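Local coordinates for protein beta-galactosidase (Bacteroides thetaiotaomicron, PDB 5MUJ) that probably hydrolyses glycosidic bonds in the complex plant pectin rhamnogalacturonan II, with arabinofuranosidase activity, and binds the glycan's chain B oligosaccharide, at residues 203-208 and 226-231; 238-243 and 268-273; 260-265 and 312-317. All coordinates share one frame; numbering follows the deposited sequence.

Contact 1 (203-208 and 226-231). With 8PK (4-O-[(1R)-1-hydroxyethyl]-2-O-methyl-alpha-L-fucopyranose), chain B.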
loop_
_atom_site.group_PDB
_atom_site.type_symbol
_atom_site.label_atom_id
_atom_site.label_comp_id
_atom_site.label_asym_id
_atom_site.label_seq_id
_atom_site.Cartn_x
_atom_site.Cartn_y
_atom_site.Cartn_z
ATOM N N LEU A 203 10.552 13.797 7.383
ATOM C CA LEU A 203 9.798 13.582 8.616
ATOM C C LEU A 203 9.687 12.090 8.997
ATOM O O LEU A 203 9.891 11.699 10.144
ATOM C CB LEU A 203 8.411 14.224 8.514
ATOM C CG LEU A 203 8.470 15.752 8.317
ATOM C CD1 LEU A 203 7.099 16.387 8.064
ATOM C CD2 LEU A 203 9.156 16.429 9.508
ATOM N N THR A 204 9.379 11.268 8.008
ATOM C CA THR A 204 9.183 9.827 8.217
ATOM C C THR A 204 8.901 9.239 6.856
ATOM O O THR A 204 8.410 9.916 5.962
ATOM C CB THR A 204 8.047 9.519 9.222
ATOM O OG1 THR A 204 7.780 8.112 9.229
ATOM C CG2 THR A 204 6.769 10.278 8.866
ATOM N N GLN A 205 9.236 7.974 6.706
ATOM C CA GLN A 205 8.862 7.212 5.526
ATOM C C GLN A 205 7.625 6.404 5.857
ATOM O O GLN A 205 7.327 6.140 7.025
ATOM C CB GLN A 205 10.058 6.405 4.991
ATOM C CG GLN A 205 11.135 7.439 4.499
ATOM C CD GLN A 205 12.579 7.010 4.546
ATOM O OE1 GLN A 205 13.456 7.685 3.939
ATOM N NE2 GLN A 205 12.880 6.024 5.334
ATOM N N TYR A 206 6.853 6.122 4.830
ATOM C CA TYR A 206 5.657 5.308 5.019
ATOM C C TYR A 206 5.693 4.084 4.041
ATOM O O TYR A 206 6.744 3.410 3.956
ATOM C CB TYR A 206 4.406 6.133 4.893
ATOM C CG TYR A 206 4.198 7.178 5.952
ATOM C CD1 TYR A 206 3.749 6.826 7.215
ATOM C CD2 TYR A 206 4.422 8.533 5.696
ATOM C CE1 TYR A 206 3.492 7.752 8.193
ATOM C CE2 TYR A 206 4.202 9.473 6.687
ATOM C CZ TYR A 206 3.754 9.096 7.925
ATOM O OH TYR A 206 3.498 10.060 8.872
ATOM N N LYS A 207 4.594 3.778 3.330
ATOM C CA LYS A 207 4.561 2.550 2.470
ATOM C C LYS A 207 5.589 2.647 1.347
ATOM O O LYS A 207 5.907 3.790 0.923
ATOM C CB LYS A 207 3.147 2.290 1.890
ATOM C CG LYS A 207 3.121 1.264 0.778
ATOM C CD LYS A 207 1.754 0.642 0.471
ATOM C CE LYS A 207 1.853 -0.362 -0.669
ATOM N NZ LYS A 207 0.540 -1.045 -0.896
ATOM N N SER A 208 6.184 1.517 0.963
ATOM C CA SER A 208 7.041 1.343 -0.199
ATOM C C SER A 208 6.640 0.091 -0.967
ATOM O O SER A 208 6.041 -0.820 -0.395
ATOM C CB SER A 208 8.499 1.155 0.252
ATOM O OG SER A 208 8.593 -0.021 1.068
ATOM N N TYR A 226 7.572 4.953 -3.150
ATOM C CA TYR A 226 7.277 5.108 -1.720
ATOM C C TYR A 226 6.760 6.484 -1.369
ATOM O O TYR A 226 7.031 7.462 -2.082
ATOM C CB TYR A 226 8.483 4.760 -0.821
ATOM C CG TYR A 226 9.699 5.683 -0.826
ATOM C CD1 TYR A 226 10.525 5.780 -1.945
ATOM C CD2 TYR A 226 10.055 6.355 0.333
ATOM C CE1 TYR A 226 11.684 6.558 -1.907
ATOM C CE2 TYR A 226 11.178 7.180 0.359
ATOM C CZ TYR A 226 11.981 7.248 -0.772
ATOM O OH TYR A 226 13.146 8.010 -0.789
ATOM N N ASN A 227 5.961 6.558 -0.315
ATOM C CA ASN A 227 5.453 7.838 0.175
ATOM C C ASN A 227 6.080 8.164 1.532
ATOM O O ASN A 227 6.575 7.312 2.253
ATOM C CB ASN A 227 3.897 7.964 0.142
ATOM C CG ASN A 227 3.180 6.884 0.929
ATOM O OD1 ASN A 227 3.129 5.723 0.493
ATOM N ND2 ASN A 227 2.527 7.282 2.029
ATOM N N ALA A 228 6.206 9.464 1.794
ATOM C CA ALA A 228 6.932 9.950 2.955
ATOM C C ALA A 228 6.409 11.338 3.258
ATOM O O ALA A 228 5.787 11.923 2.411
ATOM C CB ALA A 228 8.423 10.003 2.645
ATOM N N GLY A 229 6.653 11.816 4.485
ATOM C CA GLY A 229 6.231 13.134 4.939
ATOM C C GLY A 229 7.395 14.128 4.904
ATOM O O GLY A 229 8.494 13.786 5.219
ATOM N N GLY A 230 7.094 15.339 4.478
ATOM C CA GLY A 230 8.046 16.454 4.494
ATOM C C GLY A 230 7.354 17.759 4.262
ATOM O O GLY A 230 6.129 17.840 4.111
ATOM N N ARG A 231 8.176 18.814 4.215
ATOM C CA ARG A 231 7.674 20.152 4.057
ATOM C C ARG A 231 8.176 20.720 2.746
ATOM O O ARG A 231 9.394 20.707 2.475
ATOM C CB ARG A 231 8.215 20.984 5.212
ATOM C CG ARG A 231 7.408 22.211 5.526
ATOM C CD ARG A 231 7.757 22.747 6.902
ATOM N NE ARG A 231 7.156 21.961 7.995
ATOM C CZ ARG A 231 5.962 22.197 8.558
ATOM N NH1 ARG A 231 5.176 23.202 8.156
ATOM N NH2 ARG A 231 5.534 21.404 9.543
HETATM O O9 8PK B . 6.327 13.405 13.573
HETATM C C8 8PK B . 6.174 12.729 12.330
HETATM C C10 8PK B . 7.077 11.516 12.274
HETATM O O4 8PK B . 4.799 12.363 12.138
HETATM C C4 8PK B . 3.894 13.464 12.253
HETATM C C5 8PK B . 2.559 12.952 12.754
HETATM C C6 8PK B . 2.702 12.215 14.090
HETATM O O5 8PK B . 1.970 12.077 11.765
HETATM C C3 8PK B . 3.728 14.188 10.920
HETATM O O3 8PK B . 4.965 14.695 10.407
HETATM C C2 8PK B . 3.142 13.221 9.919
HETATM O O2 8PK B . 2.957 13.927 8.684
HETATM C C7 8PK B . 3.851 13.522 7.636
HETATM C C1 8PK B . 1.827 12.648 10.452
#
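Leu203 opens the pairing of segment 203-208 with 226-231: its N donates to Gly229 O at 3.0 Å, and its CD1 runs out to lie 3.7 Å from Gly230 CA and beside O3 of the bound sugar 8PK. Thr204 answers with its carbonyl, Thr204 O accepting from Gly229 N at 3.0 Å. Its OG1 stands anti to the backbone N (chi1 172°) and bonds to Gln205 O and Leu165 N, while CG2 rests 3.6 Å from 8PK C10. Gln205 and Ala228 form a non-hydrogen-bonded antiparallel pair. Gln205 CG touches the Tyr226 ring at its edge, 4.1 Å from CE2, the amide turned 81° from the ring; Glu201 takes the phenol OH of that ring. Next, Tyr206 N bonds to Asn227 O at 2.9 Å. The Tyr206 ring turns its edge to Ala228 CA and Gly229 N, and its OH reaches 3.3 Å from 8PK C2. Lys207 O accepts from the backbone N of Asn227; the side-chain OD1 of Asn227 is bonded to Asp273 N. Between Gln205 and Ser208, which pairs with Tyr226, the register slips by one, a beta bulge. Gly229, lacking a side chain, leaves room for the methoxy carbon, with Gly229 CA 3.6 Å from 8PK C7. This hairpin end meets 8PK by van der Waals contacts, so its share in recognition is probably one of shape, while Lys238 supplies a hydrogen bond.

Contact 2 (238-243 and 268-273). With 8PK (4-O-[(1R)-1-hydroxyethyl]-2-O-methyl-alpha-L-fucopyranose), chain B; GAL (beta-D-galactopyranose), chain C.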
loop_
_atom_site.group_PDB
_atom_site.type_symbol
_atom_site.label_atom_id
_atom_site.label_comp_id
_atom_site.label_asym_id
_atom_site.label_seq_id
_atom_site.Cartn_x
_atom_site.Cartn_y
_atom_site.Cartn_z
ATOM N N LYS A 238 3.349 21.134 4.980
ATOM C CA LYS A 238 3.545 19.736 5.325
ATOM C C LYS A 238 2.546 18.862 4.563
ATOM O O LYS A 238 1.376 19.237 4.372
ATOM C CB LYS A 238 3.396 19.538 6.840
ATOM C CG LYS A 238 3.882 18.178 7.336
ATOM C CD LYS A 238 3.232 17.689 8.639
ATOM C CE LYS A 238 1.743 17.351 8.520
ATOM N NZ LYS A 238 1.467 16.145 7.676
ATOM N N GLY A 239 3.035 17.704 4.118
ATOM C CA GLY A 239 2.160 16.643 3.550
ATOM C C GLY A 239 2.909 15.342 3.314
ATOM O O GLY A 239 4.054 15.198 3.708
ATOM N N GLU A 240 2.220 14.384 2.661
ATOM C CA GLU A 240 2.819 13.110 2.186
ATOM C C GLU A 240 2.747 13.025 0.685
ATOM O O GLU A 240 1.715 13.326 0.079
ATOM C CB GLU A 240 2.086 11.848 2.708
ATOM C CG GLU A 240 2.126 11.759 4.204
ATOM C CD GLU A 240 1.633 10.436 4.752
ATOM O OE1 GLU A 240 1.611 9.418 4.028
ATOM O OE2 GLU A 240 1.234 10.433 5.920
ATOM N N ARG A 241 3.849 12.644 0.106
ATOM C CA ARG A 241 4.070 12.705 -1.300
ATOM C C ARG A 241 4.750 11.403 -1.744
ATOM O O ARG A 241 5.341 10.677 -0.920
ATOM C CB ARG A 241 4.975 13.906 -1.625
ATOM C CG ARG A 241 4.354 15.243 -1.290
ATOM C CD ARG A 241 5.405 16.369 -1.382
ATOM N NE ARG A 241 4.823 17.623 -0.937
ATOM C CZ ARG A 241 4.818 18.073 0.325
ATOM N NH1 ARG A 241 5.304 17.340 1.324
ATOM N NH2 ARG A 241 4.299 19.265 0.604
ATOM N N VAL A 242 4.782 11.188 -3.052
ATOM C CA VAL A 242 5.282 9.945 -3.638
ATOM C C VAL A 242 6.571 10.196 -4.417
ATOM O O VAL A 242 6.630 11.106 -5.272
ATOM C CB VAL A 242 4.224 9.307 -4.549
ATOM C CG1 VAL A 242 4.822 8.167 -5.328
ATOM C CG2 VAL A 242 3.039 8.826 -3.729
ATOM N N GLY A 243 7.569 9.360 -4.154
ATOM C CA GLY A 243 8.829 9.414 -4.876
ATOM C C GLY A 243 9.390 8.063 -5.179
ATOM O O GLY A 243 8.836 7.059 -4.786
ATOM N N GLY A 268 -1.393 19.647 4.798
ATOM C CA GLY A 268 -1.628 18.377 5.447
ATOM C C GLY A 268 -2.163 17.308 4.504
ATOM O O GLY A 268 -2.460 16.212 4.969
ATOM N N THR A 269 -2.255 17.569 3.198
ATOM C CA THR A 269 -2.837 16.572 2.257
ATOM C C THR A 269 -1.893 15.398 2.083
ATOM O O THR A 269 -0.659 15.590 1.987
ATOM C CB THR A 269 -3.094 17.171 0.861
ATOM O OG1 THR A 269 -3.964 18.295 1.000
ATOM C CG2 THR A 269 -3.716 16.149 -0.108
ATOM N N ILE A 270 -2.475 14.196 2.010
ATOM C CA ILE A 270 -1.717 12.980 1.862
ATOM C C ILE A 270 -1.964 12.458 0.480
ATOM O O ILE A 270 -3.107 12.371 0.054
ATOM C CB ILE A 270 -2.120 11.932 2.911
ATOM C CG1 ILE A 270 -1.664 12.384 4.296
ATOM C CG2 ILE A 270 -1.473 10.594 2.632
ATOM C CD1 ILE A 270 -2.207 11.535 5.439
ATOM N N THR A 271 -0.896 12.070 -0.187
ATOM C CA THR A 271 -0.930 11.320 -1.422
ATOM C C THR A 271 -0.040 10.118 -1.142
ATOM O O THR A 271 1.149 10.285 -0.774
ATOM C CB THR A 271 -0.370 12.109 -2.627
ATOM O OG1 THR A 271 -1.074 13.358 -2.772
ATOM C CG2 THR A 271 -0.454 11.282 -3.932
ATOM N N GLY A 272 -0.604 8.911 -1.308
ATOM C CA GLY A 272 0.200 7.770 -1.056
ATOM C C GLY A 272 -0.279 6.401 -1.473
ATOM O O GLY A 272 -1.173 6.234 -2.299
ATOM N N ASP A 273 0.403 5.436 -0.884
ATOM C CA ASP A 273 0.263 4.029 -1.209
ATOM C C ASP A 273 0.119 3.775 -2.704
ATOM O O ASP A 273 -0.838 3.169 -3.171
ATOM C CB ASP A 273 -0.848 3.383 -0.363
ATOM C CG ASP A 273 -0.498 3.350 1.140
ATOM O OD1 ASP A 273 0.346 4.171 1.599
ATOM O OD2 ASP A 273 -1.028 2.473 1.864
HETATM O O9 8PK B . 6.327 13.405 13.573
HETATM C C8 8PK B . 6.174 12.729 12.330
HETATM C C10 8PK B . 7.077 11.516 12.274
HETATM O O4 8PK B . 4.799 12.363 12.138
HETATM C C4 8PK B . 3.894 13.464 12.253
HETATM C C5 8PK B . 2.559 12.952 12.754
HETATM C C6 8PK B . 2.702 12.215 14.090
HETATM O O5 8PK B . 1.970 12.077 11.765
HETATM C C3 8PK B . 3.728 14.188 10.920
HETATM O O3 8PK B . 4.965 14.695 10.407
HETATM C C2 8PK B . 3.142 13.221 9.919
HETATM O O2 8PK B . 2.957 13.927 8.684
HETATM C C7 8PK B . 3.851 13.522 7.636
HETATM C C1 8PK B . 1.827 12.648 10.452
HETATM C C1 GAL C . -1.079 14.737 11.567
HETATM C C2 GAL C . -0.553 13.546 10.782
HETATM C C3 GAL C . -1.321 13.399 9.488
HETATM C C4 GAL C . -2.824 13.364 9.771
HETATM C C5 GAL C . -3.262 14.545 10.647
HETATM C C6 GAL C . -4.735 14.470 11.034
HETATM O O2 GAL C . 0.835 13.673 10.496
HETATM O O3 GAL C . -0.866 12.213 8.820
HETATM O O4 GAL C . -3.086 12.207 10.573
HETATM O O5 GAL C . -2.472 14.644 11.851
HETATM O O6 GAL C . -5.076 15.711 11.678
HETATM O O HOH W 1 -0.116 15.022 5.996
HETATM O O HOH W 2 0.442 15.135 -1.441
#
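Lys238 and Gly268 lead three backbone hydrogen bonds between 238-243 and 268-273; the axes of strands 238-243 and 270-273 run 36° apart, in roughly the same direction. Gly268 N donates to Lys238 O at 2.8 Å, Glu240 N to Thr269 O at 3.2 Å, and Thr271 N to Glu240 O at 2.9 Å, this last donor standing above the carbonyl plane. Glu240 and Ile270 make the single beta bridge, and beyond it the strands spread apart.

Waters extend the polar set. Lys238 NZ donates to one water at 2.6 Å, and that water donates in turn to Gly268 O. A second is hydrogen-bonded to both Glu240 O and Thr271 OG1; the hydroxyl is also hydrogen-bonded to His264 ND1.

Packing centres on Glu240 and Ile270, which lie side by side and point the same way. The carboxylate spans the isoleucine: Glu240 OE1 sits 3.6 Å from Ile270 CG2, and OE2 is 3.6 Å from CD1, the methyl that also approaches galactose O3. Glu240 OE1 takes a weak hydrogen bond from Asn227 ND2. Farther along, Val242 CG2 covers Thr271 O and Gly272 CA.

The hydrogen bond to 8PK in this contact comes from Lys238. Its chain bends at the last two torsions (chi3 and chi4 both 68°), CE and then NZ turning so that NZ donates to 8PK O2 at 2.9 Å. The side chain also touches the bound aceric acid. One ammonium therefore grips an ether oxygen of the glycan and, through water, the Gly268 carbonyl across the contact; its positive charge probably also suits the acidic sugar nearby.

Contact 3 (260-265 and 312-317); sequences PVFAHE and WTDWHG
His264 and Asp314 reach toward each other tip to tip, His264 NE2 donating to Asp314 OD2 at 2.7 Å. The acceptor lies close to the imidazole plane, but seen from the carboxylate the donor comes from above its plane. Asp314 OD1 has a second partner in Tyr287 OH, and the other imidazole nitrogen is engaged as well. The carboxylate probably polarises the imidazole through this bond.

Next to this pair the Phe262 ring projects between the two segments, its CG anti to the backbone N (chi1 -168°). Its rim points at the aspartate, CZ standing 3.8 Å from Asp314 OD1, with ring and carboxylate planes 86° apart. The same ring crosses the Trp312 side chain at about a right angle; Phe262 CD1 meets Trp312 CB at 3.8 Å, while the phenyl and the five-membered indole ring sit obliquely, planes 55° apart.

Val261 completes the set. Its CG2 packs 4.0 Å from Trp312 NE1, a nitrogen whose hydrogen bond goes to Leu309 O, and its carbonyl oxygen lies at the indole edge, 3.6 Å from CD1. A water joins the backbones here, donating to Val261 O at 2.8 Å and accepting from Trp312 N.

The 260-265 loop hangs on strand 238-247, where Val261 and Phe262 both face Val242 in a classic beta bulge. The short strand 313-314 is an edge strand of its sheet, the last of the four, bonded to strand 299-306, whose Ala304 touches both Phe262 and Trp312; Met285 of strand 282-290 meets them too, and farther on Trp315 packs on helix 31-41.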
loop_
_atom_site.group_PDB
_atom_site.type_symbol
_atom_site.label_atom_id
_atom_site.label_comp_id
_atom_site.label_asym_id
_atom_site.label_seq_id
_atom_site.Cartn_x
_atom_site.Cartn_y
_atom_site.Cartn_z
ATOM N N PRO A 260 9.921 14.843 -5.394
ATOM C CA PRO A 260 8.866 13.791 -5.534
ATOM C C PRO A 260 8.262 13.784 -6.939
ATOM O O PRO A 260 8.248 14.807 -7.607
ATOM C CB PRO A 260 7.827 14.188 -4.465
ATOM C CG PRO A 260 8.069 15.646 -4.178
ATOM C CD PRO A 260 9.502 15.974 -4.533
ATOM N N VAL A 261 7.767 12.635 -7.406
ATOM C CA VAL A 261 7.205 12.539 -8.751
ATOM C C VAL A 261 5.662 12.677 -8.791
ATOM O O VAL A 261 5.089 12.771 -9.869
ATOM C CB VAL A 261 7.578 11.209 -9.433
ATOM C CG1 VAL A 261 9.083 11.083 -9.546
ATOM C CG2 VAL A 261 6.945 9.994 -8.728
ATOM N N PHE A 262 5.016 12.664 -7.630
ATOM C CA PHE A 262 3.572 12.798 -7.593
ATOM C C PHE A 262 3.124 13.305 -6.250
ATOM O O PHE A 262 3.439 12.715 -5.241
ATOM C CB PHE A 262 2.915 11.448 -7.862
ATOM C CG PHE A 262 1.447 11.536 -8.130
ATOM C CD1 PHE A 262 0.924 12.353 -9.132
ATOM C CD2 PHE A 262 0.587 10.740 -7.411
ATOM C CE1 PHE A 262 -0.440 12.409 -9.377
ATOM C CE2 PHE A 262 -0.767 10.794 -7.637
ATOM C CZ PHE A 262 -1.294 11.625 -8.616
ATOM N N ALA A 263 2.402 14.425 -6.261
ATOM C CA ALA A 263 1.981 15.080 -5.057
ATOM C C ALA A 263 0.757 15.922 -5.355
ATOM O O ALA A 263 0.530 16.304 -6.499
ATOM C CB ALA A 263 3.085 15.983 -4.536
ATOM N N HIS A 264 0.013 16.237 -4.297
ATOM C CA HIS A 264 -1.063 17.225 -4.339
ATOM C C HIS A 264 -0.843 18.262 -3.248
ATOM O O HIS A 264 -0.900 17.956 -2.068
ATOM C CB HIS A 264 -2.391 16.501 -4.165
ATOM C CG HIS A 264 -2.658 15.526 -5.255
ATOM N ND1 HIS A 264 -2.379 14.179 -5.133
ATOM C CD2 HIS A 264 -3.181 15.696 -6.493
ATOM C CE1 HIS A 264 -2.716 13.567 -6.255
ATOM N NE2 HIS A 264 -3.212 14.462 -7.092
ATOM N N GLU A 265 -0.564 19.502 -3.637
ATOM C CA GLU A 265 -0.141 20.480 -2.666
ATOM C C GLU A 265 -1.270 21.245 -1.997
ATOM O O GLU A 265 -1.782 22.241 -2.537
ATOM C CB GLU A 265 0.816 21.479 -3.310
ATOM C CG GLU A 265 2.095 20.885 -3.822
ATOM C CD GLU A 265 2.974 20.343 -2.705
ATOM O OE1 GLU A 265 2.860 20.779 -1.536
ATOM O OE2 GLU A 265 3.764 19.426 -2.990
ATOM N N TRP A 312 3.164 12.071 -14.224
ATOM C CA TRP A 312 1.908 11.366 -13.951
ATOM C C TRP A 312 0.747 12.262 -14.293
ATOM O O TRP A 312 0.723 13.397 -13.879
ATOM C CB TRP A 312 1.894 10.957 -12.480
ATOM C CG TRP A 312 2.859 9.829 -12.252
ATOM C CD1 TRP A 312 4.146 9.924 -11.814
ATOM C CD2 TRP A 312 2.624 8.413 -12.502
ATOM N NE1 TRP A 312 4.743 8.674 -11.809
ATOM C CE2 TRP A 312 3.817 7.728 -12.172
ATOM C CE3 TRP A 312 1.519 7.666 -12.949
ATOM C CZ2 TRP A 312 3.956 6.338 -12.311
ATOM C CZ3 TRP A 312 1.639 6.262 -13.076
ATOM C CH2 TRP A 312 2.850 5.611 -12.760
ATOM N N THR A 313 -0.219 11.733 -15.053
ATOM C CA THR A 313 -1.438 12.471 -15.385
ATOM C C THR A 313 -2.510 11.945 -14.435
ATOM O O THR A 313 -2.739 10.730 -14.381
ATOM C CB THR A 313 -1.871 12.206 -16.836
ATOM O OG1 THR A 313 -0.843 12.634 -17.750
ATOM C CG2 THR A 313 -3.181 12.933 -17.159
ATOM N N ASP A 314 -3.160 12.840 -13.715
ATOM C CA ASP A 314 -4.154 12.499 -12.698
ATOM C C ASP A 314 -5.513 12.286 -13.369
ATOM O O ASP A 314 -5.872 13.014 -14.262
ATOM C CB ASP A 314 -4.220 13.654 -11.683
ATOM C CG ASP A 314 -4.548 13.239 -10.266
ATOM O OD1 ASP A 314 -4.775 12.049 -9.970
ATOM O OD2 ASP A 314 -4.562 14.172 -9.411
ATOM N N TRP A 315 -6.274 11.261 -12.959
ATOM C CA TRP A 315 -7.651 11.144 -13.388
ATOM C C TRP A 315 -8.505 12.374 -13.113
ATOM O O TRP A 315 -8.542 12.856 -12.012
ATOM C CB TRP A 315 -8.260 9.931 -12.675
ATOM C CG TRP A 315 -9.751 9.631 -12.925
ATOM C CD1 TRP A 315 -10.659 9.320 -11.966
ATOM C CD2 TRP A 315 -10.471 9.617 -14.173
ATOM N NE1 TRP A 315 -11.889 9.073 -12.533
ATOM C CE2 TRP A 315 -11.811 9.263 -13.872
ATOM C CE3 TRP A 315 -10.127 9.866 -15.504
ATOM C CZ2 TRP A 315 -12.822 9.161 -14.857
ATOM C CZ3 TRP A 315 -11.108 9.771 -16.474
ATOM C CH2 TRP A 315 -12.453 9.392 -16.146
ATOM N N HIS A 316 -9.315 12.778 -14.092
ATOM C CA HIS A 316 -10.106 14.016 -13.965
ATOM C C HIS A 316 -11.584 13.802 -13.625
ATOM O O HIS A 316 -12.362 14.753 -13.586
ATOM C CB HIS A 316 -9.974 14.844 -15.235
ATOM C CG HIS A 316 -10.330 14.087 -16.473
ATOM N ND1 HIS A 316 -11.549 14.219 -17.102
ATOM C CD2 HIS A 316 -9.640 13.168 -17.184
ATOM C CE1 HIS A 316 -11.587 13.416 -18.146
ATOM N NE2 HIS A 316 -10.432 12.791 -18.233
ATOM N N GLY A 317 -11.939 12.558 -13.310
ATOM C CA GLY A 317 -13.353 12.132 -13.135
ATOM C C GLY A 317 -13.577 11.642 -11.729
ATOM O O GLY A 317 -12.738 11.843 -10.861
HETATM O O HOH W 3 4.095 13.741 -12.274
#

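Five four-stranded antiparallel sheets make this chain a five-bladed beta-propeller, and the three contacts run outward through two adjoining blades. Contact 1 pairs the first two strands of one blade; contact 2 goes from the third strand, 238-247, to the first strand of the next blade, 270-279. The centres of contacts 1 and 2 are about 7 Å apart. Contact 3 lies about 11 Å from contact 2 and 16 Å from contact 1, centre to centre, where the connecting loop meets the fourth, outer strand of that next blade. Contact 1 closes before contact 2 opens, whereas contacts 2 and 3 interleave along the chain. Contacts 1 and 2 share the 8PK site; contact 3 joins the blades away from the glycan.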